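Local coordinates for polymerase X (Deinococcus radiodurans, PDB 2W9M), which probably catalyses DNA synthesis from deoxyribonucleoside triphosphates as a family X DNA polymerase, and carries a zinc-binding PHP domain, at residues 145-148 and 149-153; 249-252 and 253-257; 387-391 and 392-396; 411-414 and 415-418. All blocks are in the same frame, centred on the assembly; numbering follows the deposited sequence.

Interaction 1: 145-148 and 149-153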
# COMPACT_ATOMS: atom_id res chain seq x y z
N ALA A 145 5.35 4.71 -25.11
CA ALA A 145 6.53 3.85 -25.09
C ALA A 145 7.70 4.55 -24.42
O ALA A 145 8.57 3.91 -23.83
CB ALA A 145 6.90 3.41 -26.50
N THR A 146 7.73 5.88 -24.52
CA THR A 146 8.77 6.67 -23.88
C THR A 146 8.56 6.60 -22.37
O THR A 146 9.50 6.41 -21.61
CB THR A 146 8.72 8.14 -24.34
OG1 THR A 146 9.04 8.21 -25.74
CG2 THR A 146 9.70 8.99 -23.56
N ILE A 147 7.30 6.73 -21.96
CA ILE A 147 6.96 6.66 -20.55
C ILE A 147 7.28 5.27 -19.98
O ILE A 147 7.78 5.15 -18.86
CB ILE A 147 5.49 7.01 -20.33
CG1 ILE A 147 5.28 8.51 -20.59
CG2 ILE A 147 5.04 6.61 -18.93
CD1 ILE A 147 3.83 8.92 -20.71
N LEU A 148 7.00 4.23 -20.76
CA LEU A 148 7.30 2.87 -20.33
C LEU A 148 8.81 2.70 -20.14
O LEU A 148 9.26 2.03 -19.21
CB LEU A 148 6.76 1.84 -21.32
CG LEU A 148 7.06 0.38 -20.95
CD1 LEU A 148 6.57 0.07 -19.55
CD2 LEU A 148 6.46 -0.59 -21.94
N GLU A 149 9.58 3.30 -21.04
CA GLU A 149 11.03 3.30 -20.92
C GLU A 149 11.46 3.97 -19.62
O GLU A 149 12.30 3.44 -18.89
CB GLU A 149 11.66 4.02 -22.12
CG GLU A 149 12.92 4.80 -21.78
CD GLU A 149 13.16 5.98 -22.73
OE1 GLU A 149 13.13 5.77 -23.96
OE2 GLU A 149 13.37 7.11 -22.23
N ASN A 150 10.87 5.12 -19.33
CA ASN A 150 11.23 5.87 -18.13
C ASN A 150 10.82 5.18 -16.84
O ASN A 150 11.49 5.34 -15.82
CB ASN A 150 10.66 7.29 -18.20
CG ASN A 150 11.38 8.16 -19.21
OD1 ASN A 150 12.59 8.03 -19.39
ND2 ASN A 150 10.64 9.04 -19.87
N VAL A 151 9.74 4.41 -16.88
CA VAL A 151 9.31 3.63 -15.72
C VAL A 151 10.28 2.47 -15.50
O VAL A 151 10.60 2.13 -14.36
CB VAL A 151 7.88 3.07 -15.88
CG1 VAL A 151 7.52 2.22 -14.68
CG2 VAL A 151 6.89 4.21 -16.05
N VAL A 152 10.76 1.87 -16.59
CA VAL A 152 11.76 0.81 -16.49
C VAL A 152 13.02 1.30 -15.76
O VAL A 152 13.66 0.53 -15.06
CB VAL A 152 12.15 0.26 -17.87
CG1 VAL A 152 13.38 -0.63 -17.75
CG2 VAL A 152 10.99 -0.51 -18.47
N PHE A 153 13.35 2.57 -15.93
CA PHE A 153 14.51 3.14 -15.25
C PHE A 153 14.29 3.21 -13.75
O PHE A 153 15.19 2.87 -12.97
CB PHE A 153 14.84 4.53 -15.79
CG PHE A 153 15.69 4.51 -17.03
CD1 PHE A 153 15.13 4.70 -18.28
CD2 PHE A 153 17.06 4.32 -16.94
CE1 PHE A 153 15.91 4.68 -19.42
CE2 PHE A 153 17.85 4.30 -18.08
CZ PHE A 153 17.28 4.49 -19.32

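Interaction 2: 249-252 and 253-257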
# COMPACT_ATOMS: atom_id res chain seq x y z
N LEU A 249 11.55 -25.86 -1.73
CA LEU A 249 12.85 -25.20 -1.74
C LEU A 249 12.80 -23.75 -2.22
O LEU A 249 13.57 -22.92 -1.75
CB LEU A 249 13.87 -26.00 -2.56
CG LEU A 249 14.33 -27.31 -1.91
CD1 LEU A 249 15.01 -28.19 -2.91
CD2 LEU A 249 15.24 -27.03 -0.72
N ARG A 250 11.88 -23.45 -3.13
CA ARG A 250 11.75 -22.09 -3.66
C ARG A 250 10.68 -21.29 -2.91
O ARG A 250 9.95 -20.51 -3.51
CB ARG A 250 11.40 -22.12 -5.16
CG ARG A 250 12.30 -23.00 -6.02
CD ARG A 250 13.70 -22.42 -6.20
NE ARG A 250 13.67 -21.05 -6.72
CZ ARG A 250 14.72 -20.40 -7.20
NH1 ARG A 250 15.90 -21.00 -7.25
NH2 ARG A 250 14.59 -19.16 -7.64
N SER A 251 10.61 -21.46 -1.59
CA SER A 251 9.61 -20.78 -0.77
C SER A 251 9.96 -19.37 -0.26
O SER A 251 9.11 -18.48 -0.30
CB SER A 251 9.17 -21.66 0.40
OG SER A 251 8.16 -22.56 -0.01
N GLY A 252 11.18 -19.15 0.23
CA GLY A 252 12.22 -20.16 0.29
C GLY A 252 13.29 -19.93 1.35
O GLY A 252 13.15 -20.36 2.49
N GLU A 253 14.36 -19.22 0.97
CA GLU A 253 15.63 -19.22 1.72
C GLU A 253 15.59 -19.71 3.17
O GLU A 253 16.09 -20.79 3.47
CB GLU A 253 16.37 -17.89 1.59
CG GLU A 253 17.26 -17.80 0.35
CD GLU A 253 18.17 -16.58 0.33
OE1 GLU A 253 17.96 -15.67 1.16
OE2 GLU A 253 19.09 -16.53 -0.51
N HIS A 254 14.99 -18.93 4.07
CA HIS A 254 14.95 -19.35 5.47
C HIS A 254 14.26 -20.69 5.64
O HIS A 254 14.78 -21.58 6.32
CB HIS A 254 14.26 -18.31 6.35
CG HIS A 254 13.98 -18.81 7.74
ND1 HIS A 254 14.92 -18.76 8.75
CD2 HIS A 254 12.88 -19.38 8.27
CE1 HIS A 254 14.39 -19.27 9.85
NE2 HIS A 254 13.16 -19.66 9.59
N PHE A 255 13.08 -20.83 5.04
CA PHE A 255 12.32 -22.07 5.15
C PHE A 255 13.03 -23.24 4.46
O PHE A 255 13.06 -24.35 4.99
CB PHE A 255 10.91 -21.89 4.59
CG PHE A 255 10.11 -23.16 4.55
CD1 PHE A 255 9.52 -23.66 5.70
CD2 PHE A 255 9.95 -23.86 3.36
CE1 PHE A 255 8.79 -24.82 5.67
CE2 PHE A 255 9.21 -25.03 3.33
CZ PHE A 255 8.63 -25.51 4.49
N ALA A 256 13.60 -22.98 3.29
CA ALA A 256 14.34 -24.00 2.55
C ALA A 256 15.40 -24.65 3.42
O ALA A 256 15.50 -25.88 3.49
CB ALA A 256 14.97 -23.39 1.31
N GLY A 257 16.20 -23.83 4.09
CA GLY A 257 17.22 -24.33 4.99
C GLY A 257 16.60 -25.15 6.10
O GLY A 257 17.13 -26.19 6.49

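Interaction 3: 387-391 and 392-396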
# COMPACT_ATOMS: atom_id res chain seq x y z
N ARG A 387 -25.71 11.95 1.22
CA ARG A 387 -27.13 11.70 1.51
C ARG A 387 -27.92 11.45 0.23
O ARG A 387 -28.78 10.56 0.19
CB ARG A 387 -27.73 12.87 2.29
CG ARG A 387 -27.32 12.91 3.75
CD ARG A 387 -28.07 14.00 4.50
NE ARG A 387 -27.69 14.09 5.91
CZ ARG A 387 -28.33 14.82 6.81
NH1 ARG A 387 -29.39 15.54 6.45
NH2 ARG A 387 -27.92 14.84 8.07
N GLU A 388 -27.62 12.21 -0.82
CA GLU A 388 -28.28 12.04 -2.12
C GLU A 388 -27.99 10.67 -2.74
O GLU A 388 -28.92 9.98 -3.15
CB GLU A 388 -27.86 13.16 -3.08
CG GLU A 388 -28.33 14.55 -2.64
CD GLU A 388 -27.48 15.67 -3.24
OE1 GLU A 388 -26.73 15.41 -4.21
OE2 GLU A 388 -27.57 16.81 -2.74
N LEU A 389 -26.72 10.29 -2.79
CA LEU A 389 -26.32 8.98 -3.29
C LEU A 389 -26.99 7.84 -2.52
O LEU A 389 -27.33 6.80 -3.08
CB LEU A 389 -24.81 8.81 -3.22
CG LEU A 389 -23.99 9.76 -4.08
CD1 LEU A 389 -22.51 9.63 -3.76
CD2 LEU A 389 -24.25 9.50 -5.56
N GLN A 390 -27.18 8.04 -1.21
CA GLN A 390 -27.87 7.07 -0.38
C GLN A 390 -29.35 6.94 -0.74
O GLN A 390 -29.88 5.83 -0.81
CB GLN A 390 -27.70 7.40 1.10
CG GLN A 390 -26.38 6.93 1.68
CD GLN A 390 -26.05 7.61 3.00
OE1 GLN A 390 -26.49 8.73 3.26
NE2 GLN A 390 -25.27 6.93 3.83
N ARG A 391 -30.01 8.07 -0.97
CA ARG A 391 -31.40 8.06 -1.43
C ARG A 391 -31.51 7.23 -2.71
O ARG A 391 -32.46 6.47 -2.89
CB ARG A 391 -31.89 9.48 -1.73
CG ARG A 391 -31.64 10.49 -0.63
CD ARG A 391 -32.57 10.28 0.55
NE ARG A 391 -32.54 11.39 1.50
CZ ARG A 391 -32.43 12.68 1.18
NH1 ARG A 391 -32.35 13.07 -0.09
NH2 ARG A 391 -32.42 13.60 2.14
N ALA A 392 -30.53 7.40 -3.59
CA ALA A 392 -30.50 6.69 -4.86
C ALA A 392 -30.13 5.21 -4.70
O ALA A 392 -30.03 4.48 -5.69
CB ALA A 392 -29.54 7.37 -5.83
N GLY A 393 -29.92 4.77 -3.46
CA GLY A 393 -29.70 3.37 -3.18
C GLY A 393 -28.26 2.91 -3.10
O GLY A 393 -27.99 1.70 -3.13
N LEU A 394 -27.32 3.84 -2.99
CA LEU A 394 -25.91 3.49 -2.85
C LEU A 394 -25.50 3.27 -1.39
O LEU A 394 -25.76 4.13 -0.54
CB LEU A 394 -25.01 4.54 -3.50
CG LEU A 394 -24.95 4.52 -5.02
CD1 LEU A 394 -23.89 5.48 -5.51
CD2 LEU A 394 -24.68 3.12 -5.53
N PRO A 395 -24.86 2.13 -1.10
CA PRO A 395 -24.48 1.76 0.27
C PRO A 395 -23.21 2.49 0.70
O PRO A 395 -22.11 2.02 0.40
CB PRO A 395 -24.21 0.25 0.16
CG PRO A 395 -24.56 -0.15 -1.26
CD PRO A 395 -24.46 1.10 -2.07
N ILE A 396 -23.36 3.60 1.41
CA ILE A 396 -22.22 4.42 1.82
C ILE A 396 -22.26 4.76 3.31
O ILE A 396 -23.32 4.94 3.90
CB ILE A 396 -22.15 5.74 1.02
CG1 ILE A 396 -22.22 5.47 -0.48
CG2 ILE A 396 -20.88 6.51 1.36
CD1 ILE A 396 -22.16 6.73 -1.32

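Interaction 4: 411-414 and 415-418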
# COMPACT_ATOMS: atom_id res chain seq x y z
N ASP A 411 -7.88 17.53 13.84
CA ASP A 411 -8.05 18.62 12.88
C ASP A 411 -9.47 19.19 12.82
O ASP A 411 -9.67 20.35 12.45
CB ASP A 411 -7.60 18.16 11.49
CG ASP A 411 -7.36 19.31 10.53
OD1 ASP A 411 -7.08 20.44 10.99
OD2 ASP A 411 -7.45 19.10 9.30
N PHE A 412 -10.47 18.39 13.19
CA PHE A 412 -11.86 18.86 13.22
C PHE A 412 -12.37 18.98 14.66
O PHE A 412 -11.98 18.21 15.53
CB PHE A 412 -12.77 17.90 12.45
CG PHE A 412 -12.69 18.05 10.96
CD1 PHE A 412 -12.63 19.31 10.38
CD2 PHE A 412 -12.72 16.94 10.14
CE1 PHE A 412 -12.57 19.45 9.01
CE2 PHE A 412 -12.67 17.07 8.77
CZ PHE A 412 -12.59 18.33 8.20
N PRO A 413 -13.27 19.94 14.90
CA PRO A 413 -13.90 20.09 16.22
C PRO A 413 -14.78 18.89 16.54
O PRO A 413 -15.22 18.20 15.62
CB PRO A 413 -14.76 21.35 16.05
CG PRO A 413 -14.21 22.06 14.86
CD PRO A 413 -13.72 20.97 13.95
N ASP A 414 -15.03 18.64 17.82
CA ASP A 414 -15.82 17.48 18.24
C ASP A 414 -17.22 17.44 17.63
O ASP A 414 -17.72 16.37 17.27
CB ASP A 414 -15.93 17.42 19.76
CG ASP A 414 -14.65 16.92 20.42
OD1 ASP A 414 -13.63 16.77 19.71
OD2 ASP A 414 -14.67 16.68 21.65
N ASP A 415 -17.87 18.60 17.52
CA ASP A 415 -19.22 18.65 16.97
C ASP A 415 -19.25 18.24 15.50
O ASP A 415 -20.21 17.62 15.05
CB ASP A 415 -19.83 20.04 17.15
CG ASP A 415 -18.89 21.15 16.70
OD1 ASP A 415 -19.12 21.70 15.60
OD2 ASP A 415 -17.92 21.44 17.44
N VAL A 416 -18.20 18.59 14.77
CA VAL A 416 -18.08 18.20 13.37
C VAL A 416 -17.84 16.70 13.24
O VAL A 416 -18.45 16.05 12.39
CB VAL A 416 -16.94 18.96 12.67
CG1 VAL A 416 -16.71 18.39 11.27
CG2 VAL A 416 -17.24 20.44 12.61
N LEU A 417 -16.95 16.17 14.07
CA LEU A 417 -16.68 14.73 14.10
C LEU A 417 -17.94 13.95 14.46
O LEU A 417 -18.05 12.76 14.15
CB LEU A 417 -15.58 14.41 15.12
CG LEU A 417 -14.21 15.04 14.87
CD1 LEU A 417 -13.22 14.64 15.96
CD2 LEU A 417 -13.69 14.64 13.50
N GLY A 418 -18.88 14.62 15.12
CA GLY A 418 -20.11 13.98 15.55
C GLY A 418 -21.11 13.72 14.44
O GLY A 418 -22.02 12.91 14.59

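Interaction 1: 145-148 and 149-153
A145 to V152 follow one regular alpha-helical path, each amide from E149 to V152 donating to the carbonyl four residues back, as in E149 N to A145 O (3.0 Å) and V151 N to I147 O (2.9 Å). On this frame the side chains pair one turn apart. T146 and N150 run alongside each other and point the same way. The T146 methyl stands opposite its own backbone N (chi1 -66° for OG1), which carries CG2 forward to 3.8 Å from N150 ND2 and leaves OG1 to bond K142 O in the preceding turn. N150 OD1 receives a weak hydrogen bond from R103 NH1. On the buried side, I147 and V151 meet obliquely through their CG2 methyls, 4.2 Å apart. V151 CG2 also lies against the backbone, 3.1 Å from I147 O, and V152 CG2 makes a similar approach of 3.2 Å to L148 O. E149 extends along the exposed side: its CB rests 3.3 Å from T146 O, and its CG lies in the ring plane of F153, at the ring edge, 3.8 Å from F153 CE1. The stretch belongs to helix 141-157, which overlaps a predicted helix-hairpin-helix motif of the kind that commonly binds DNA. Its apolar side packs on helix 121-130, where I147 and V151 share L124 and L148 reaches R125 and A128. Loop residues L105, L133 and F139 enclose I147 further, and V152 touches E229, just past strand 224-228.

Interaction 2: 249-252 and 253-257
F255 and S251 meet across the turn that leads into helix 253-264. From the backbone outward, F255 CB sits 3.4 Å from G252 O, against the carbonyl that the first helical turn is built on. CG stands opposite F255 N (chi1 175°), a setting that brings the ring beside S251. There CD2 comes 3.8 Å from S251 CB and 4.0 Å from S251 OG, an oblique approach to the ring. S251 OG itself is held by R304 NH1 and D247 O. G252 O accepts A256 N at 2.8 Å, a nearly straight bond (168° at the hydrogen) whose donor stands well above the carbonyl plane. The A256 methyl lies 3.4 Å from L249 O and 4.2 Å from L249 CD2. A cis peptide precedes G252 in the short link between helices 243-249 and 253-264. The contact belongs to the polymerase beta-type thumb region. Farther out, the F255 side chain packs on F291 of helix 287-293 and on R299 and R304, while R250 makes a salt bridge to E234 on strand 231-238.

Interaction 3: 387-391 and 392-396
Q390 ends in a flat amide whose plane nearly contains I396 O, the acceptor lying at the NE2 edge, 2.8 Å from that nitrogen. Seen from the acceptor, the same NE2 stands above the I396 carbonyl plane, and the bond is bent, 137° at the hydrogen. The side chain gets there by running beside its own backbone N (chi1 -82°) and then extending, a path that takes Q390 CG past L394 O at 3.6 Å. Replacing Q390 by an alanine would probably untie the last helical turn from I396 O, leaving that carbonyl to its other donor, R549 NH2. Between these two residues helix 376-391 ends in a Schellman motif. L394 N returns to L389 O at 3.0 Å and G393 N to Q390 O at 2.9 Å, with G393 at positive phi (95°), where a side chain would collide with the preceding carbonyl. The apolar contact usual in this motif is present: L389 CD2 and L394 CD1 meet at 4.0 Å. The other branch of the leucine, L389 CD1, touches I396 CD1 at 3.8 Å, bridging the cap to strand 396-403. Helix 376-391 is the crossover between parallel strands 358-364 and 396-403 of the PHP domain, and L389 and L394 both pack on R345 of helix 344-353. The chemistry is thus divided: backbone bonds from A392, L394 and G393 take up the carbonyls of E388, L389 and Q390, leucine and isoleucine close the inner side, and two side-chain donors grip I396 O, which the charge of R549 is likely to polarise.

Interaction 4: 411-414 and 415-418
F412 and L417 form a hydrophobic staple, the apolar pair that spans a helix start, with P413, next along the chain from F412, at the N-cap position of the short helix 414-417. The tight part lies here. L417 CD2 approaches the phenylalanine at the ring edge, near its plane, and comes 3.5 Å from F412 CB. V416 CG1 takes one face of the ring, 4.0 Å from F412 CG, while V416 CG2 leans on P413 CD at 3.8 Å. All three large side chains are buried: F412 and L417 reach V402 on strand 396-403, and F412, P413 and V416 share I376 of helix 376-391. The F412 side chain is about 8 Å from those of the zinc ligands H364 and E401, near the ligands without touching the metal. With L417 cut back to an alanine, the F412 ring edge would probably lose its CD2 neighbour and the staple its second half. The outer side is looser and acidic. D414 and D415 are exposed, and their carboxylates stay apart, with D414 OD1 bonded to H448 NE2. D415 turns its carboxylate back beside its own backbone (chi1 48°), placing OD2 3.5 Å from P413 CB. Negative charge at this helix end is likely to suit the helix dipole. P413 O accepts two amides: V416 N weakly, and L417 N at 3.1 Å, almost in line with the C=O bond.

In the fold
Along the chain the four contacts come in series. Interactions 1 and 2 belong to the polymerase X part, in helix 141-157 and at the start of helix 253-264, their centres about 34 Å apart. Interactions 3 and 4 lie in the PHP domain, with centres about 23 Å and nearest atoms about 9 Å apart. They share helix 376-391, which interaction 3 caps and interaction 4 packs against, and strand 396-403 of the seven-stranded parallel sheet. Interaction 2 is about 50 Å from interaction 3 and 51 Å from interaction 4, centre to centre, across the chain's centre. This wide separation fits an extended molecule whose thumb and zinc-bearing domain lie far apart.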